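Local coordinates for tyrosinase (Aspergillus oryzae, PDB 6JU8), which probably oxidises L-tyrosine and L-dopa to L-dopaquinone with molecular oxygen at a dinuclear copper centre, as a tyrosinase of the melanin pathway, at residues L374-C377 / N378-R381; K24-D27 / D28-L31; T51-Q54 / N55-L58. The protein carries 1 engineered substitution. One frame throughout, in Å; residues are numbered along the deposited sequence.

Interaction 1 of 3, residues L374-C377 / N378-R381; sequences LHHC and NIDR. With CU (copper (II) ion), chain D.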
ATOM      1  N   LEU A 374       2.186  -2.765 -19.212  1.00  9.09           N
ATOM      2  CA  LEU A 374       0.793  -2.406 -19.537  1.00  8.68           C
ATOM      3  C   LEU A 374       0.693  -0.980 -20.038  1.00  7.95           C
ATOM      4  O   LEU A 374      -0.036  -0.699 -20.996  1.00  8.78           O
ATOM      5  CB  LEU A 374      -0.066  -2.614 -18.289  1.00 10.46           C
ATOM      6  CG  LEU A 374       0.006  -3.983 -17.620  1.00  9.90           C
ATOM      7  CD1 LEU A 374      -0.899  -4.004 -16.394  1.00 11.94           C
ATOM      8  CD2 LEU A 374      -0.335  -5.128 -18.568  1.00 12.43           C
ATOM      9  N   HIS A 375       1.480  -0.103 -19.425  1.00  7.91           N
ATOM     10  CA  HIS A 375       1.645   1.262 -19.944  1.00  8.41           C
ATOM     11  C   HIS A 375       2.196   1.227 -21.361  1.00  8.14           C
ATOM     12  O   HIS A 375       1.656   1.855 -22.290  1.00  8.46           O
ATOM     13  CB  HIS A 375       2.583   2.024 -19.001  1.00  8.45           C
ATOM     14  CG  HIS A 375       2.874   3.426 -19.411  1.00  8.06           C
ATOM     15  ND1 HIS A 375       1.909   4.292 -19.874  1.00  9.08           N
ATOM     16  CD2 HIS A 375       4.054   4.117 -19.351  1.00  9.62           C
ATOM     17  CE1 HIS A 375       2.500   5.459 -20.113  1.00  9.29           C
ATOM     18  NE2 HIS A 375       3.796   5.393 -19.813  1.00  9.85           N
ATOM     19  N   HIS A 376       3.316   0.495 -21.556  1.00  8.69           N
ATOM     20  CA  HIS A 376       3.882   0.475 -22.901  1.00  8.06           C
ATOM     21  C   HIS A 376       2.996  -0.248 -23.894  1.00  8.52           C
ATOM     22  O   HIS A 376       3.038   0.076 -25.083  1.00  8.92           O
ATOM     23  CB  HIS A 376       5.306  -0.122 -22.864  1.00  9.48           C
ATOM     24  CG  HIS A 376       6.261   1.031 -22.634  1.00  8.95           C
ATOM     25  ND1 HIS A 376       6.569   1.899 -23.660  1.00  9.59           N
ATOM     26  CD2 HIS A 376       6.821   1.545 -21.518  1.00 10.31           C
ATOM     27  CE1 HIS A 376       7.339   2.864 -23.188  1.00  9.66           C
ATOM     28  NE2 HIS A 376       7.517   2.678 -21.867  1.00 10.27           N
ATOM     29  N   CYS A 377       2.150  -1.170 -23.459  1.00  8.34           N
ATOM     30  CA  CYS A 377       1.184  -1.751 -24.371  1.00  8.53           C
ATOM     31  C   CYS A 377       0.218  -0.680 -24.868  1.00  7.94           C
ATOM     32  O   CYS A 377      -0.066  -0.603 -26.089  1.00  8.96           O
ATOM     33  CB  CYS A 377       0.520  -2.966 -23.692  1.00  9.88           C
ATOM     34  SG  CYS A 377      -0.436  -3.880 -24.944  1.00 10.56           S
ATOM     35  N   ASN A 378      -0.223   0.237 -24.001  1.00  7.82           N
ATOM     36  CA  ASN A 378      -1.047   1.338 -24.500  1.00  8.06           C
ATOM     37  C   ASN A 378      -0.251   2.336 -25.329  1.00  8.71           C
ATOM     38  O   ASN A 378      -0.795   2.892 -26.291  1.00  8.88           O
ATOM     39  CB  ASN A 378      -1.762   2.103 -23.370  1.00  8.90           C
ATOM     40  CG  ASN A 378      -2.913   2.915 -23.943  1.00  8.54           C
ATOM     41  OD1 ASN A 378      -3.695   2.391 -24.759  1.00 10.23           O
ATOM     42  ND2 ASN A 378      -3.040   4.177 -23.573  1.00  9.36           N
ATOM     43  N   ILE A 379       1.020   2.586 -25.016  1.00  8.35           N
ATOM     44  CA  ILE A 379       1.817   3.469 -25.887  1.00  8.29           C
ATOM     45  C   ILE A 379       1.920   2.854 -27.278  1.00  7.57           C
ATOM     46  O   ILE A 379       1.857   3.577 -28.289  1.00  8.95           O
ATOM     47  CB  ILE A 379       3.174   3.756 -25.246  1.00  8.52           C
ATOM     48  CG1 ILE A 379       2.997   4.505 -23.914  1.00  9.61           C
ATOM     49  CG2 ILE A 379       4.121   4.477 -26.200  1.00  9.31           C
ATOM     50  CD1 ILE A 379       2.260   5.832 -24.048  1.00  9.52           C
ATOM     51  N   ASP A 380       2.041   1.528 -27.347  1.00  8.52           N
ATOM     52  CA  ASP A 380       2.050   0.842 -28.644  1.00  8.66           C
ATOM     53  C   ASP A 380       0.733   1.015 -29.380  1.00  8.46           C
ATOM     54  O   ASP A 380       0.706   1.245 -30.600  1.00  9.44           O
ATOM     55  CB  ASP A 380       2.348  -0.658 -28.434  1.00  9.28           C
ATOM     56  CG  ASP A 380       2.664  -1.274 -29.792  1.00  9.58           C
ATOM     57  OD1 ASP A 380       3.723  -0.896 -30.336  1.00 10.41           O
ATOM     58  OD2 ASP A 380       1.858  -2.074 -30.312  1.00  9.86           O
ATOM     59  N   ARG A 381      -0.371   0.893 -28.649  1.00  8.76           N
ATOM     60  CA  ARG A 381      -1.725   1.100 -29.198  1.00  8.11           C
ATOM     61  C   ARG A 381      -1.907   2.523 -29.725  1.00  8.78           C
ATOM     62  O   ARG A 381      -2.451   2.732 -30.814  1.00  8.91           O
ATOM     63  CB  ARG A 381      -2.730   0.753 -28.089  1.00  9.37           C
ATOM     64  CG  ARG A 381      -4.194   1.024 -28.505  1.00 10.10           C
ATOM     65  CD  ARG A 381      -5.115   0.459 -27.407  1.00  9.61           C
ATOM     66  NE  ARG A 381      -6.480   0.939 -27.555  1.00  9.42           N
ATOM     67  CZ  ARG A 381      -6.910   2.115 -27.084  1.00  9.63           C
ATOM     68  NH1 ARG A 381      -6.071   2.937 -26.448  1.00 10.03           N
ATOM     69  NH2 ARG A 381      -8.164   2.491 -27.262  1.00 11.37           N
TER
HETATM   70 CU    CU D 502       8.122   3.907 -20.611  0.53 10.87          CU
HETATM   71  O   HOH W   1      10.314   3.551 -21.092  1.00 22.12           O

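Interaction 2 of 3, residues K24-D27 / D28-L31; sequences KDID and DWYL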
ATOM      1  N   LYS A  24      -6.458  -6.553 -25.346  1.00  9.86           N
ATOM      2  CA  LYS A  24      -7.648  -5.945 -24.764  1.00  9.94           C
ATOM      3  C   LYS A  24      -7.319  -4.951 -23.669  1.00  9.15           C
ATOM      4  O   LYS A  24      -6.244  -4.990 -23.059  1.00 10.94           O
ATOM      5  CB  LYS A  24      -8.529  -7.064 -24.174  1.00 11.65           C
ATOM      6  CG  LYS A  24      -9.040  -8.011 -25.251  1.00 15.09           C
ATOM      7  CD  LYS A  24      -9.860  -9.149 -24.637  1.00 15.19           C
ATOM      8  CE  LYS A  24     -10.682  -9.867 -25.687  1.00 15.42           C
ATOM      9  NZ  LYS A  24     -11.454 -10.980 -25.066  1.00 18.34           N
ATOM     10  N   ASP A  25      -8.260  -4.050 -23.386  1.00 10.05           N
ATOM     11  CA  ASP A  25      -8.156  -3.146 -22.239  1.00 10.14           C
ATOM     12  C   ASP A  25      -8.152  -3.995 -20.981  1.00 10.36           C
ATOM     13  O   ASP A  25      -9.014  -4.843 -20.777  1.00 10.04           O
ATOM     14  CB  ASP A  25      -9.340  -2.189 -22.283  1.00 11.44           C
ATOM     15  CG  ASP A  25      -9.444  -1.224 -21.125  1.00 11.40           C
ATOM     16  OD1 ASP A  25      -9.299  -1.636 -19.955  1.00 12.68           O
ATOM     17  OD2 ASP A  25      -9.720  -0.034 -21.408  1.00 12.88           O
ATOM     18  N   ILE A  26      -7.133  -3.812 -20.152  1.00  9.61           N
ATOM     19  CA  ILE A  26      -6.980  -4.742 -19.037  1.00 10.58           C
ATOM     20  C   ILE A  26      -8.128  -4.678 -18.045  1.00  9.95           C
ATOM     21  O   ILE A  26      -8.387  -5.681 -17.371  1.00 11.10           O
ATOM     22  CB  ILE A  26      -5.631  -4.499 -18.325  1.00 10.69           C
ATOM     23  CG1 ILE A  26      -5.337  -5.690 -17.401  1.00 13.82           C
ATOM     24  CG2 ILE A  26      -5.610  -3.151 -17.625  1.00 12.31           C
ATOM     25  CD1 ILE A  26      -3.972  -5.728 -16.788  1.00 18.23           C
ATOM     26  N   ASP A  27      -8.812  -3.542 -17.909  1.00 10.75           N
ATOM     27  CA  ASP A  27      -9.978  -3.510 -17.011  1.00 10.70           C
ATOM     28  C   ASP A  27     -11.126  -4.263 -17.670  1.00 10.90           C
ATOM     29  O   ASP A  27     -11.823  -5.048 -17.004  1.00 12.84           O
ATOM     30  CB  ASP A  27     -10.362  -2.081 -16.666  1.00 11.22           C
ATOM     31  CG  ASP A  27      -9.591  -1.507 -15.506  1.00 11.31           C
ATOM     32  OD1 ASP A  27      -8.726  -2.177 -14.895  1.00 11.53           O
ATOM     33  OD2 ASP A  27      -9.854  -0.323 -15.192  1.00 13.58           O
ATOM     34  N   ASP A  28     -11.356  -4.039 -18.977  1.00 11.04           N
ATOM     35  CA  ASP A  28     -12.399  -4.795 -19.663  1.00 12.22           C
ATOM     36  C   ASP A  28     -12.122  -6.287 -19.535  1.00 10.82           C
ATOM     37  O   ASP A  28     -13.014  -7.102 -19.275  1.00 13.61           O
ATOM     38  CB  ASP A  28     -12.498  -4.439 -21.150  1.00 13.41           C
ATOM     39  CG  ASP A  28     -12.984  -3.039 -21.445  1.00 18.31           C
ATOM     40  OD1 ASP A  28     -13.485  -2.365 -20.518  1.00 23.05           O
ATOM     41  OD2 ASP A  28     -12.827  -2.609 -22.620  1.00 24.10           O
ATOM     42  N   TRP A  29     -10.870  -6.652 -19.773  1.00 11.29           N
ATOM     43  CA  TRP A  29     -10.478  -8.061 -19.747  1.00 11.40           C
ATOM     44  C   TRP A  29     -10.661  -8.657 -18.365  1.00 11.53           C
ATOM     45  O   TRP A  29     -11.196  -9.766 -18.240  1.00 12.31           O
ATOM     46  CB  TRP A  29      -9.022  -8.152 -20.188  1.00 12.38           C
ATOM     47  CG  TRP A  29      -8.404  -9.498 -20.156  1.00 11.55           C
ATOM     48  CD1 TRP A  29      -8.500 -10.520 -21.052  1.00 12.43           C
ATOM     49  CD2 TRP A  29      -7.509  -9.964 -19.126  1.00 11.33           C
ATOM     50  NE1 TRP A  29      -7.746 -11.594 -20.643  1.00 13.51           N
ATOM     51  CE2 TRP A  29      -7.126 -11.287 -19.457  1.00 13.52           C
ATOM     52  CE3 TRP A  29      -7.028  -9.383 -17.957  1.00 11.54           C
ATOM     53  CZ2 TRP A  29      -6.269 -12.023 -18.644  1.00 13.54           C
ATOM     54  CZ3 TRP A  29      -6.178 -10.099 -17.143  1.00 12.86           C
ATOM     55  CH2 TRP A  29      -5.810 -11.414 -17.506  1.00 13.36           C
ATOM     56  N   TYR A  30     -10.259  -7.939 -17.318  1.00 11.51           N
ATOM     57  CA  TYR A  30     -10.420  -8.454 -15.964  1.00 11.27           C
ATOM     58  C   TYR A  30     -11.901  -8.665 -15.674  1.00 11.86           C
ATOM     59  O   TYR A  30     -12.280  -9.697 -15.107  1.00 12.56           O
ATOM     60  CB  TYR A  30      -9.765  -7.507 -14.930  1.00 13.07           C
ATOM     61  CG  TYR A  30      -9.947  -8.092 -13.529  1.00 14.07           C
ATOM     62  CD1 TYR A  30      -9.211  -9.208 -13.154  1.00 13.95           C
ATOM     63  CD2 TYR A  30     -10.870  -7.579 -12.633  1.00 14.28           C
ATOM     64  CE1 TYR A  30      -9.335  -9.790 -11.905  1.00 13.71           C
ATOM     65  CE2 TYR A  30     -11.014  -8.166 -11.382  1.00 13.30           C
ATOM     66  CZ  TYR A  30     -10.255  -9.257 -11.029  1.00 13.65           C
ATOM     67  OH  TYR A  30     -10.399  -9.871  -9.802  1.00 14.39           O
ATOM     68  N   LEU A  31     -12.753  -7.721 -16.078  1.00 12.45           N
ATOM     69  CA  LEU A  31     -14.187  -7.906 -15.794  1.00 13.71           C
ATOM     70  C   LEU A  31     -14.751  -9.029 -16.640  1.00 14.86           C
ATOM     71  O   LEU A  31     -15.598  -9.783 -16.150  1.00 18.71           O
ATOM     72  CB  LEU A  31     -14.941  -6.587 -16.041  1.00 16.06           C
ATOM     73  CG  LEU A  31     -14.484  -5.434 -15.131  1.00 18.25           C
ATOM     74  CD1 LEU A  31     -15.148  -4.126 -15.508  1.00 26.72           C
ATOM     75  CD2 LEU A  31     -14.721  -5.743 -13.658  1.00 25.55           C
TER
HETATM   76  O   HOH W   2     -11.050  -4.371 -24.410  1.00 18.12           O

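Interaction 3 of 3, residues T51-Q54 / N55-L58; sequences TVIQ and NRPL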
ATOM      1  N   THR A  51       4.088 -15.522 -12.860  1.00 11.08           N
ATOM      2  CA  THR A  51       4.708 -15.973 -11.618  1.00 11.57           C
ATOM      3  C   THR A  51       5.944 -16.827 -11.886  1.00 11.86           C
ATOM      4  O   THR A  51       7.010 -16.593 -11.297  1.00 12.63           O
ATOM      5  CB  THR A  51       3.701 -16.753 -10.743  1.00 12.47           C
ATOM      6  OG1 THR A  51       2.661 -15.835 -10.388  1.00 12.27           O
ATOM      7  CG2 THR A  51       4.356 -17.273  -9.490  1.00 14.60           C
ATOM      8  N   VAL A  52       5.843 -17.825 -12.758  1.00 12.26           N
ATOM      9  CA  VAL A  52       6.987 -18.630 -13.149  1.00 12.12           C
ATOM     10  C   VAL A  52       8.109 -17.765 -13.691  1.00 10.80           C
ATOM     11  O   VAL A  52       9.264 -17.906 -13.279  1.00 12.77           O
ATOM     12  CB  VAL A  52       6.574 -19.678 -14.201  1.00 12.71           C
ATOM     13  CG1 VAL A  52       7.784 -20.302 -14.876  1.00 16.06           C
ATOM     14  CG2 VAL A  52       5.712 -20.759 -13.567  1.00 16.22           C
ATOM     15  N   ILE A  53       7.807 -16.829 -14.580  1.00 10.95           N
ATOM     16  CA  ILE A  53       8.822 -15.978 -15.194  1.00 10.71           C
ATOM     17  C   ILE A  53       9.533 -15.141 -14.133  1.00 11.64           C
ATOM     18  O   ILE A  53      10.764 -14.981 -14.150  1.00 11.64           O
ATOM     19  CB  ILE A  53       8.202 -15.108 -16.302  1.00 11.33           C
ATOM     20  CG1 ILE A  53       7.775 -15.976 -17.504  1.00 12.32           C
ATOM     21  CG2 ILE A  53       9.165 -14.042 -16.775  1.00 12.50           C
ATOM     22  CD1 ILE A  53       6.714 -15.341 -18.388  1.00 13.10           C
ATOM     23  N   GLN A  54       8.770 -14.609 -13.164  1.00 10.61           N
ATOM     24  CA  GLN A  54       9.358 -13.800 -12.097  1.00 10.98           C
ATOM     25  C   GLN A  54      10.223 -14.642 -11.172  1.00 11.94           C
ATOM     26  O   GLN A  54      11.164 -14.095 -10.582  1.00 13.88           O
ATOM     27  CB  GLN A  54       8.221 -13.161 -11.271  1.00 10.98           C
ATOM     28  CG  GLN A  54       7.623 -11.978 -12.049  1.00 11.57           C
ATOM     29  CD  GLN A  54       6.464 -11.314 -11.343  1.00 10.23           C
ATOM     30  OE1 GLN A  54       5.934 -11.882 -10.376  1.00 12.56           O
ATOM     31  NE2 GLN A  54       6.053 -10.149 -11.822  1.00 11.75           N
ATOM     32  N   ASN A  55       9.954 -15.932 -11.023  1.00 12.24           N
ATOM     33  CA  ASN A  55      10.736 -16.795 -10.137  1.00 13.41           C
ATOM     34  C   ASN A  55      11.934 -17.444 -10.820  1.00 12.39           C
ATOM     35  O   ASN A  55      12.697 -18.180 -10.171  1.00 16.05           O
ATOM     36  CB  ASN A  55       9.843 -17.871  -9.520  1.00 16.09           C
ATOM     37  CG  ASN A  55       8.819 -17.285  -8.560  1.00 21.33           C
ATOM     38  OD1 ASN A  55       9.028 -16.206  -8.015  1.00 43.72           O
ATOM     39  ND2 ASN A  55       7.724 -18.006  -8.356  1.00 27.19           N
ATOM     40  N   ARG A  56      12.149 -17.204 -12.109  1.00 13.43           N
ATOM     41  CA  ARG A  56      13.332 -17.757 -12.792  1.00 14.08           C
ATOM     42  C   ARG A  56      14.561 -17.028 -12.255  1.00 13.25           C
ATOM     43  O   ARG A  56      14.458 -15.870 -11.869  1.00 15.46           O
ATOM     44  CB  ARG A  56      13.225 -17.585 -14.301  1.00 12.95           C
ATOM     45  CG  ARG A  56      12.167 -18.461 -14.960  1.00 11.90           C
ATOM     46  CD  ARG A  56      11.895 -17.961 -16.372  1.00 13.41           C
ATOM     47  NE  ARG A  56      10.941 -18.799 -17.059  1.00 12.40           N
ATOM     48  CZ  ARG A  56      10.409 -18.640 -18.257  1.00 12.49           C
ATOM     49  NH1 ARG A  56      10.735 -17.567 -18.955  1.00 12.63           N
ATOM     50  NH2 ARG A  56       9.549 -19.537 -18.753  1.00 14.25           N
ATOM     51  N   PRO A  57      15.716 -17.692 -12.239  1.00 14.96           N
ATOM     52  CA  PRO A  57      16.919 -17.076 -11.685  1.00 15.42           C
ATOM     53  C   PRO A  57      17.603 -16.107 -12.649  1.00 14.85           C
ATOM     54  O   PRO A  57      17.297 -16.052 -13.835  1.00 14.66           O
ATOM     55  CB  PRO A  57      17.818 -18.267 -11.404  1.00 19.56           C
ATOM     56  CG  PRO A  57      17.408 -19.284 -12.437  1.00 20.05           C
ATOM     57  CD  PRO A  57      15.933 -19.080 -12.678  1.00 17.36           C
ATOM     58  N   LEU A  58      18.588 -15.387 -12.090  1.00 13.78           N
ATOM     59  CA  LEU A  58      19.260 -14.330 -12.833  1.00 14.36           C
ATOM     60  C   LEU A  58      20.020 -14.862 -14.029  1.00 13.33           C
ATOM     61  O   LEU A  58      20.270 -14.154 -15.003  1.00 15.86           O
ATOM     62  CB  LEU A  58      20.255 -13.615 -11.912  1.00 17.04           C
ATOM     63  CG  LEU A  58      19.593 -12.722 -10.854  1.00 15.44           C
ATOM     64  CD1 LEU A  58      20.616 -12.261  -9.818  1.00 19.13           C
ATOM     65  CD2 LEU A  58      18.931 -11.517 -11.501  1.00 21.49           C
TER

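Interaction 1 of 3, residues L374-C377 / N378-R381
His375 and Ile379 meet one turn apart on helix 371-389 in a CH-pi contact: CG1 of Ile379 lies over one face of the His375 ring, 4.2 Å from its centroid and displaced toward the rim. With CG of His375 anti to the backbone N (chi1 179°), the imidazole is carried forward along the helix, toward Ile379, and His375 CE1 also comes within 4.0 Å of Ile379 CD1. NE2 of the same ring is hydrogen-bonded to the carbonyl of His332, a copper ligand on helix 328-340, which makes His375 a second-shell residue of the metal site.

Metal coordination falls to the next histidine. NE2 of His376 binds the copper ion at 1.9 Å, water 1 sits 2.3 Å from the metal, and His332 and His336 complete the protein ligands. This is half of the type 3 dicopper centre of the tyrosinase family, in which each copper is held by three histidines, set in a largely helical core. The His376 ring is stacked on that of His107, a ligand of the other copper, while Ile379 CB approaches His376 ND1 obliquely at 4.2 Å.

Among the polar contacts, regular i to i+4 bonds tie the turn together, Ile379 N to His375 O at 2.9 Å and Asp380 N to His376 O at the same length. The guanidinium NH1 of Arg381 donates to a lone pair of Asn378 OD1 at 3.0 Å, although the acceptor is tilted 22° out of the guanidinium plane; NH2 reaches Tyr456. Asp380 turns its carboxylate to Arg108, in a salt bridge, and to the hydroxyls of Tyr437 and Tyr439.

Interaction 2 of 3, residues K24-D27 / D28-L31
Asp25 and Asp28 are brought face to face by different first torsions: in Asp25, CG stands anti to the backbone N (chi1 177°), whereas in Asp28 it lies beside the N (chi1 -67°). Asp25 is the N-cap of helix 26-34, and the first of these torsions turns its carboxylate to the amides of the opening turn. Its OD1 accepts from two backbone amides, Asp27 N at 2.8 Å and, in a weak bond, Asp28 N at 3.3 Å, so that one oxygen answers two N-H groups at the start of the helix.

The carboxylates of Asp25 and Asp28 are stacked, their planes 20° apart, with the two OD2 atoms separated by 4.2 Å. Such close like charges are probably made tolerable by Arg154, whose NH1 forms a salt bridge to both OD2 atoms, and by Arg157, paired with Asp28 OD1; the positive end of the helix dipole would act in the same sense.

On another side of the turn Trp29 gathers apolar contacts. Ile26 CG1 touches CE3 of the indole at 4.1 Å, and Lys24 runs across the side chain at about a right angle, bringing CD near the ring edge at CD1. Lys24 NZ forms a salt bridge to Glu32, and Trp29 NE1 is hydrogen-bonded to Gln42. Tyr30 OH reaches Asp249 of the second subunit. Water 2 also links the two segments, accepting from Asp25 N at 3.0 Å and donating to Asp28 OD2 at 3.1 Å.

Interaction 3 of 3, residues T51-Q54 / N55-L58
The C-terminal end of helix 41-55, where the chain leaves the helix for the loop leading to helix 64-69, is the setting in which Arg56 folds back over Ile53. The two side chains run alongside each other in the same direction, and CG1 of Ile53 sits over one face of the guanidinium, 3.6 Å above its plane and offset toward the rim. The guanidinium atom nearest to Ile53 CG1 is Arg56 NH1, at 3.7 Å. The extended chain from CG to NE, following a chi1 of -70°, carries the charged group back along the last turn, where Val52 CG1 approaches Arg56 NE obliquely at 4.1 Å. An apolar branch thus packs on the flat face of the guanidinium while NH1 is hydrogen-bonded to the carbonyl of Leu62, pinning the arginine to the loop ahead.

Thr51 and Asn55 also lie side by side, with Thr51 CG2 3.6 Å from Asn55 ND2; the threonine hydroxyl is hydrogen-bonded to the carbonyl of Val47 one turn earlier.

The backbone unwinds through these same residues. Asn55 N bonds to Thr51 O at 3.0 Å and, weakly, to Val52 O at 3.1 Å, and Arg56 N makes a weak bond to Ile53 O at 3.3 Å. Ile53 itself packs against Val117, Ile118 and Ala121 of helix 103-129. The change from i to i+4 bonding to a weak i to i+3 bond marks a helix terminus passing into a loop.

In the fold
Only interaction 1 contains a copper ligand, and its centre lies about 6 Å from that of the chain; interactions 2 and 3 lie farther out, about 16 and 18 Å from it, away from the copper sites. Interaction 2 packs directly on the metal-binding helix, with Ile26 CD1 3.5 Å from Leu374 CD1, although the two centres are about 14 Å apart. Interaction 3 touches neither: its nearest atoms are about 10 Å from interaction 1 and about 12 Å from interaction 2. Helices 26-34 and 41-55 nevertheless follow each other in sequence, and Ile53 and His376 both pack against helix 103-129, which connects the outer turn with the copper-bearing core.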